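Local coordinates for Serine/threonine-protein kinase Tel1 (Chaetomium thermophilum, PDB 6SKY) that probably phosphorylates serine and threonine residues of target proteins, using ATP, to switch on checkpoint signalling when DNA is damaged, at residues N2666-H2671 / L2768-G2773; G2645-K2650 / T2772-H2777. All blocks are in the same frame, centred on the assembly; numbering follows the deposited sequence.

Contacts 1 and 2 bring two other pieces of the kinase domain onto one small hairpin, strands 2766-2769 and 2775-2777: a third strand paired along its edge in contact 1, and a loop laid against it through side chains in contact 2; they share the turn residues Thr2772 and Gly2773. Their centres are about 9 Å apart. Across the hairpin, Asp2769 N lies 2.9 Å from Glu2774 O, a probable hydrogen bond. The two contacts also meet through Asp2769 OD2 and Arg2647 NH2, a salt bridge of 3.0 Å. Both border the nucleotide pocket: contact 1 through Pro2669, which touches the ribose, and contact 2 through Tyr2649, whose side chain is about 4 Å from the bound nucleotide and about 8 Å from magnesium.

Contact 1 of 2, residues N2666-H2671 / L2768-G2773; sequences NTIPLH and LDHKTG. With AGS (phosphothiophosphoric acid-adenylate ester), chain C.
Ile2668 and Leu2768 form the hydrogen-bonded pair of a short antiparallel bridge. Leu2768 N points almost straight at Ile2668 O (2.8 Å, N-H...O 178°) and lies in the carbonyl plane; the return bond, Ile2668 N to Leu2768 O at 2.9 Å, bends more, with its donor above that plane. On the face carrying these two side chains, Ile2668 has CG1 anti to its backbone N, which leaves CG2 to touch Leu2768 CB at 4.1 Å. Leu2768 turns CG beside its own N, chi1 -56°, and sends CD1 to CD1 of Leu2670 at 3.8 Å, the two chains crossing obliquely; Met2721 and Phe2724 pack here too. The other face holds Thr2667, whose CG2 sits over Asp2769 CA at 3.8 Å, while the carboxylate of Asp2769 reaches on to Arg2647. At the end of the bridge His2770 holds CG in the crowded position between N and the carbonyl carbon, chi1 60°. This folds the imidazole back so that Asn2666 O stands 3.2 Å above the ring plane, over its centre; a weak bond from His2770 N reaches the same oxygen. The ring also lies nearly parallel to that of Tyr2728. An alanine in place of His2770 would take away the ring, and with it the cover over Asn2666 O and the partner of Tyr2728, and would probably leave the chain entering strand 2667-2669 less firmly held. Pro2669, at the N-cap of helix 2670-2681, puts CG 3.5 Å from O2' of the nucleotide. The arrangement belongs to the ATP cleft of the PI3-kinase-like fold, where the chain leaving the adenine-binding hinge pairs with the strand just after the catalytic loop.

Contact 2 of 2, residues G2645-K2650 / T2772-H2777; sequences GIRTYK and TGEVVH
In the two-lobed kinase fold of this PI3-kinase-like family, the loop 2645-2650 leads into strand 2651-2655 at the edge of the N-lobe sheet, and here it lies against the last strand of the C-lobe hairpin, on the way to the metal-binding Asp2779. The polar part of the contact is a salt bridge at the turn end. Arg2647 bends at chi2 (-86°) and again at chi3, which swings its guanidinium over to Glu2774; NH2 then gives a weak hydrogen bond of 3.3 Å to OE2, with the carboxylate at the edge of the guanidinium but its plane turned 61° away, so the two groups do not pair flat. Glu2774 comes to meet it with CG in the crowded position between N and the carbonyl carbon (chi1 38°) and the rest of the chain extended. The same NH2 has a second acid partner in Asp2769, so one nitrogen faces two carboxylates, and its positive charge probably offsets the repulsion between them. Apolar packing runs beneath: Val2776 splays its methyls under the arginine, CG1 to Arg2647 CB at 4.1 Å, while CG2 lies 4.2 Å from the guanidinium plane, over its centre. The strand that presents this valine is itself held by backbone bonding of Val2776 with Leu2767. The aromatic contribution comes from Tyr2649, which touches the nucleotide, packs against Ile2661 and Ile2778, and uses its OH to accept a hydrogen bond from Asp2779 N. Along the way its ring passes strand 2775-2777 obliquely, CE2 standing 4.2 Å from His2777 O.

Contact 1 of 2, residues N2666-H2671 / L2768-G2773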
loop_
_atom_site.group_PDB
_atom_site.type_symbol
_atom_site.label_atom_id
_atom_site.label_comp_id
_atom_site.label_asym_id
_atom_site.label_seq_id
_atom_site.Cartn_x
_atom_site.Cartn_y
_atom_site.Cartn_z
ATOM N N ASN A 2666 8.430 -39.566 -20.303
ATOM C CA ASN A 2666 7.179 -39.960 -20.943
ATOM C C ASN A 2666 6.439 -38.741 -21.448
ATOM O O ASN A 2666 5.284 -38.492 -21.118
ATOM C CB ASN A 2666 6.310 -40.814 -20.027
ATOM C CG ASN A 2666 6.325 -40.349 -18.612
ATOM O OD1 ASN A 2666 6.134 -39.173 -18.340
ATOM N ND2 ASN A 2666 6.552 -41.270 -17.690
ATOM N N THR A 2667 7.139 -37.939 -22.229
ATOM C CA THR A 2667 6.599 -36.761 -22.872
ATOM C C THR A 2667 6.327 -37.046 -24.341
ATOM O O THR A 2667 6.573 -38.135 -24.851
ATOM C CB THR A 2667 7.569 -35.594 -22.730
ATOM O OG1 THR A 2667 8.815 -35.960 -23.321
ATOM C CG2 THR A 2667 7.799 -35.265 -21.283
ATOM N N ILE A 2668 5.794 -36.042 -25.022
ATOM C CA ILE A 2668 5.620 -36.068 -26.469
ATOM C C ILE A 2668 5.811 -34.639 -26.962
ATOM O O ILE A 2668 5.328 -33.709 -26.316
ATOM C CB ILE A 2668 4.250 -36.642 -26.863
ATOM C CG1 ILE A 2668 4.088 -36.661 -28.375
ATOM C CG2 ILE A 2668 3.121 -35.863 -26.241
ATOM C CD1 ILE A 2668 2.766 -37.170 -28.822
ATOM N N PRO A 2669 6.522 -34.399 -28.055
ATOM C CA PRO A 2669 6.675 -33.024 -28.523
ATOM C C PRO A 2669 5.336 -32.421 -28.893
ATOM O O PRO A 2669 4.428 -33.109 -29.348
ATOM C CB PRO A 2669 7.584 -33.169 -29.737
ATOM C CG PRO A 2669 8.334 -34.384 -29.462
ATOM C CD PRO A 2669 7.403 -35.312 -28.786
ATOM N N LEU A 2670 5.211 -31.120 -28.668
ATOM C CA LEU A 2670 3.942 -30.448 -28.901
ATOM C C LEU A 2670 3.540 -30.522 -30.363
ATOM O O LEU A 2670 2.359 -30.678 -30.683
ATOM C CB LEU A 2670 4.043 -29.001 -28.437
ATOM C CG LEU A 2670 2.891 -28.052 -28.706
ATOM C CD1 LEU A 2670 1.776 -28.289 -27.734
ATOM C CD2 LEU A 2670 3.385 -26.637 -28.618
ATOM N N HIS A 2671 4.508 -30.435 -31.266
ATOM C CA HIS A 2671 4.198 -30.486 -32.686
ATOM C C HIS A 2671 3.787 -31.884 -33.125
ATOM O O HIS A 2671 2.903 -32.029 -33.976
ATOM C CB HIS A 2671 5.401 -30.008 -33.479
ATOM C CG HIS A 2671 5.052 -29.354 -34.774
ATOM N ND1 HIS A 2671 5.436 -29.867 -35.992
ATOM C CD2 HIS A 2671 4.355 -28.227 -35.040
ATOM C CE1 HIS A 2671 4.990 -29.083 -36.954
ATOM N NE2 HIS A 2671 4.329 -28.081 -36.404
ATOM N N LEU A 2768 5.128 -32.171 -23.949
ATOM C CA LEU A 2768 3.956 -32.364 -23.115
ATOM C C LEU A 2768 4.124 -33.652 -22.334
ATOM O O LEU A 2768 4.248 -34.720 -22.928
ATOM C CB LEU A 2768 2.695 -32.437 -23.964
ATOM C CG LEU A 2768 2.421 -31.259 -24.874
ATOM C CD1 LEU A 2768 1.381 -31.637 -25.882
ATOM C CD2 LEU A 2768 1.957 -30.116 -24.033
ATOM N N ASP A 2769 4.134 -33.546 -21.015
ATOM C CA ASP A 2769 4.229 -34.706 -20.141
ATOM C C ASP A 2769 2.840 -35.302 -19.979
ATOM O O ASP A 2769 1.983 -34.712 -19.324
ATOM C CB ASP A 2769 4.816 -34.288 -18.800
ATOM C CG ASP A 2769 5.075 -35.451 -17.884
ATOM O OD1 ASP A 2769 5.033 -36.601 -18.338
ATOM O OD2 ASP A 2769 5.323 -35.218 -16.692
ATOM N N HIS A 2770 2.599 -36.467 -20.570
ATOM C CA HIS A 2770 1.275 -37.061 -20.517
ATOM C C HIS A 2770 1.092 -37.992 -19.333
ATOM O O HIS A 2770 0.253 -38.889 -19.388
ATOM C CB HIS A 2770 0.947 -37.780 -21.824
ATOM C CG HIS A 2770 1.879 -38.893 -22.174
ATOM N ND1 HIS A 2770 2.469 -38.997 -23.412
ATOM C CD2 HIS A 2770 2.295 -39.970 -21.468
ATOM C CE1 HIS A 2770 3.223 -40.080 -23.447
ATOM N NE2 HIS A 2770 3.136 -40.687 -22.280
ATOM N N LYS A 2771 1.857 -37.799 -18.266
ATOM C CA LYS A 2771 1.566 -38.407 -16.979
ATOM C C LYS A 2771 1.185 -37.394 -15.920
ATOM O O LYS A 2771 0.409 -37.721 -15.027
ATOM C CB LYS A 2771 2.767 -39.204 -16.472
ATOM C CG LYS A 2771 3.103 -40.409 -17.300
ATOM C CD LYS A 2771 1.964 -41.391 -17.324
ATOM C CE LYS A 2771 2.260 -42.531 -18.271
ATOM N NZ LYS A 2771 1.073 -43.401 -18.477
ATOM N N THR A 2772 1.720 -36.180 -15.998
ATOM C CA THR A 2772 1.422 -35.124 -15.053
ATOM C C THR A 2772 0.780 -33.905 -15.687
ATOM O O THR A 2772 0.303 -33.035 -14.957
ATOM C CB THR A 2772 2.697 -34.685 -14.327
ATOM O OG1 THR A 2772 3.727 -34.456 -15.285
ATOM C CG2 THR A 2772 3.151 -35.753 -13.399
ATOM N N GLY A 2773 0.754 -33.813 -17.005
ATOM C CA GLY A 2773 0.097 -32.727 -17.679
ATOM C C GLY A 2773 0.933 -31.491 -17.893
ATOM O O GLY A 2773 0.490 -30.589 -18.597
HETATM P PG AGS C . 15.348 -28.939 -35.673
HETATM S S1G AGS C . 13.699 -27.901 -35.650
HETATM O O2G AGS C . 16.342 -28.395 -34.613
HETATM O O3G AGS C . 16.002 -28.849 -37.079
HETATM P PB AGS C . 14.744 -30.864 -33.888
HETATM O O1B AGS C . 14.165 -29.739 -33.132
HETATM O O2B AGS C . 13.844 -32.090 -34.026
HETATM O O3B AGS C . 15.069 -30.431 -35.360
HETATM P PA AGS C . 16.230 -32.821 -32.678
HETATM O O1A AGS C . 16.900 -33.636 -33.696
HETATM O O2A AGS C . 16.956 -32.752 -31.335
HETATM O O3A AGS C . 16.060 -31.332 -33.163
HETATM O "O5'" AGS C . 14.785 -33.400 -32.504
HETATM C "C5'" AGS C . 14.636 -34.731 -31.994
HETATM C "C4'" AGS C . 13.205 -34.964 -31.595
HETATM O "O4'" AGS C . 13.158 -35.374 -30.216
HETATM C "C3'" AGS C . 12.289 -33.751 -31.692
HETATM O "O3'" AGS C . 10.956 -34.141 -31.992
HETATM C "C2'" AGS C . 12.403 -33.127 -30.304
HETATM O "O2'" AGS C . 11.200 -32.467 -29.941
HETATM C "C1'" AGS C . 12.620 -34.346 -29.408
HETATM N N9 AGS C . 13.544 -34.100 -28.313
HETATM C C8 AGS C . 14.678 -33.338 -28.348
HETATM N N7 AGS C . 15.326 -33.293 -27.212
HETATM C C5 AGS C . 14.566 -34.086 -26.372
HETATM C C6 AGS C . 14.712 -34.444 -25.020
HETATM N N6 AGS C . 15.721 -34.035 -24.250
HETATM N N1 AGS C . 13.776 -35.249 -24.482
HETATM C C2 AGS C . 12.765 -35.661 -25.247
HETATM N N3 AGS C . 12.522 -35.390 -26.530
HETATM C C4 AGS C . 13.465 -34.589 -27.035
#

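Contact 2 of 2, residues G2645-K2650 / T2772-H2777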
loop_
_atom_site.group_PDB
_atom_site.type_symbol
_atom_site.label_atom_id
_atom_site.label_comp_id
_atom_site.label_asym_id
_atom_site.label_seq_id
_atom_site.Cartn_x
_atom_site.Cartn_y
_atom_site.Cartn_z
ATOM N N GLY A 2645 7.065 -23.472 -10.767
ATOM C CA GLY A 2645 8.459 -23.718 -11.063
ATOM C C GLY A 2645 8.545 -24.319 -12.440
ATOM O O GLY A 2645 7.540 -24.470 -13.139
ATOM N N ILE A 2646 9.762 -24.671 -12.831
ATOM C CA ILE A 2646 9.975 -25.258 -14.140
ATOM C C ILE A 2646 10.496 -26.672 -13.967
ATOM O O ILE A 2646 11.026 -27.048 -12.924
ATOM C CB ILE A 2646 10.928 -24.428 -15.018
ATOM C CG1 ILE A 2646 12.364 -24.597 -14.557
ATOM C CG2 ILE A 2646 10.538 -22.976 -14.990
ATOM C CD1 ILE A 2646 13.355 -24.254 -15.613
ATOM N N ARG A 2647 10.303 -27.468 -15.009
ATOM C CA ARG A 2647 10.833 -28.817 -15.076
ATOM C C ARG A 2647 12.208 -28.770 -15.719
ATOM O O ARG A 2647 12.396 -28.121 -16.748
ATOM C CB ARG A 2647 9.899 -29.715 -15.883
ATOM C CG ARG A 2647 8.610 -30.067 -15.186
ATOM C CD ARG A 2647 8.797 -31.275 -14.303
ATOM N NE ARG A 2647 9.399 -32.372 -15.047
ATOM C CZ ARG A 2647 8.712 -33.276 -15.734
ATOM N NH1 ARG A 2647 9.350 -34.230 -16.387
ATOM N NH2 ARG A 2647 7.394 -33.226 -15.767
ATOM N N THR A 2648 13.160 -29.457 -15.116
ATOM C CA THR A 2648 14.537 -29.434 -15.573
ATOM C C THR A 2648 14.887 -30.727 -16.297
ATOM O O THR A 2648 14.207 -31.744 -16.168
ATOM C CB THR A 2648 15.487 -29.227 -14.395
ATOM O OG1 THR A 2648 15.189 -30.179 -13.371
ATOM C CG2 THR A 2648 15.326 -27.844 -13.822
ATOM N N TYR A 2649 15.948 -30.665 -17.087
ATOM C CA TYR A 2649 16.564 -31.856 -17.642
ATOM C C TYR A 2649 18.067 -31.679 -17.515
ATOM O O TYR A 2649 18.544 -30.724 -16.901
ATOM C CB TYR A 2649 16.080 -32.127 -19.074
ATOM C CG TYR A 2649 16.546 -31.188 -20.155
ATOM C CD1 TYR A 2649 17.107 -31.681 -21.311
ATOM C CD2 TYR A 2649 16.381 -29.828 -20.048
ATOM C CE1 TYR A 2649 17.520 -30.851 -22.305
ATOM C CE2 TYR A 2649 16.798 -28.990 -21.042
ATOM C CZ TYR A 2649 17.364 -29.509 -22.168
ATOM O OH TYR A 2649 17.783 -28.685 -23.177
ATOM N N LYS A 2650 18.833 -32.609 -18.062
ATOM C CA LYS A 2650 20.272 -32.622 -17.861
ATOM C C LYS A 2650 20.979 -32.620 -19.200
ATOM O O LYS A 2650 20.779 -33.525 -20.008
ATOM C CB LYS A 2650 20.697 -33.832 -17.040
ATOM C CG LYS A 2650 22.179 -33.961 -16.914
ATOM C CD LYS A 2650 22.590 -34.079 -15.486
ATOM C CE LYS A 2650 24.046 -34.418 -15.389
ATOM N NZ LYS A 2650 24.348 -35.057 -14.087
ATOM N N THR A 2772 1.720 -36.180 -15.998
ATOM C CA THR A 2772 1.422 -35.124 -15.053
ATOM C C THR A 2772 0.780 -33.905 -15.687
ATOM O O THR A 2772 0.303 -33.035 -14.957
ATOM C CB THR A 2772 2.697 -34.685 -14.327
ATOM O OG1 THR A 2772 3.727 -34.456 -15.285
ATOM C CG2 THR A 2772 3.151 -35.753 -13.399
ATOM N N GLY A 2773 0.754 -33.813 -17.005
ATOM C CA GLY A 2773 0.097 -32.727 -17.679
ATOM C C GLY A 2773 0.933 -31.491 -17.893
ATOM O O GLY A 2773 0.490 -30.589 -18.597
ATOM N N GLU A 2774 2.128 -31.419 -17.334
ATOM C CA GLU A 2774 2.909 -30.202 -17.418
ATOM C C GLU A 2774 3.795 -30.181 -18.653
ATOM O O GLU A 2774 4.049 -31.205 -19.279
ATOM C CB GLU A 2774 3.751 -30.029 -16.170
ATOM C CG GLU A 2774 4.313 -31.269 -15.625
ATOM C CD GLU A 2774 4.476 -31.176 -14.140
ATOM O OE1 GLU A 2774 3.879 -30.259 -13.547
ATOM O OE2 GLU A 2774 5.197 -32.009 -13.558
ATOM N N VAL A 2775 4.253 -28.984 -19.000
ATOM C CA VAL A 2775 5.090 -28.757 -20.168
ATOM C C VAL A 2775 6.543 -28.686 -19.737
ATOM O O VAL A 2775 6.868 -28.260 -18.627
ATOM C CB VAL A 2775 4.676 -27.476 -20.918
ATOM C CG1 VAL A 2775 3.213 -27.488 -21.169
ATOM C CG2 VAL A 2775 5.042 -26.259 -20.130
ATOM N N VAL A 2776 7.425 -29.127 -20.620
ATOM C CA VAL A 2776 8.863 -29.074 -20.413
ATOM C C VAL A 2776 9.457 -28.289 -21.565
ATOM O O VAL A 2776 9.155 -28.564 -22.726
ATOM C CB VAL A 2776 9.484 -30.480 -20.329
ATOM C CG1 VAL A 2776 10.881 -30.418 -19.761
ATOM C CG2 VAL A 2776 8.616 -31.397 -19.506
ATOM N N HIS A 2777 10.281 -27.306 -21.251
ATOM C CA HIS A 2777 10.974 -26.527 -22.259
ATOM C C HIS A 2777 12.428 -26.959 -22.304
ATOM O O HIS A 2777 13.099 -27.013 -21.273
ATOM C CB HIS A 2777 10.851 -25.036 -21.972
ATOM C CG HIS A 2777 9.530 -24.460 -22.368
ATOM N ND1 HIS A 2777 9.398 -23.514 -23.355
ATOM C CD2 HIS A 2777 8.282 -24.713 -21.922
ATOM C CE1 HIS A 2777 8.126 -23.203 -23.497
ATOM N NE2 HIS A 2777 7.428 -23.917 -22.638
#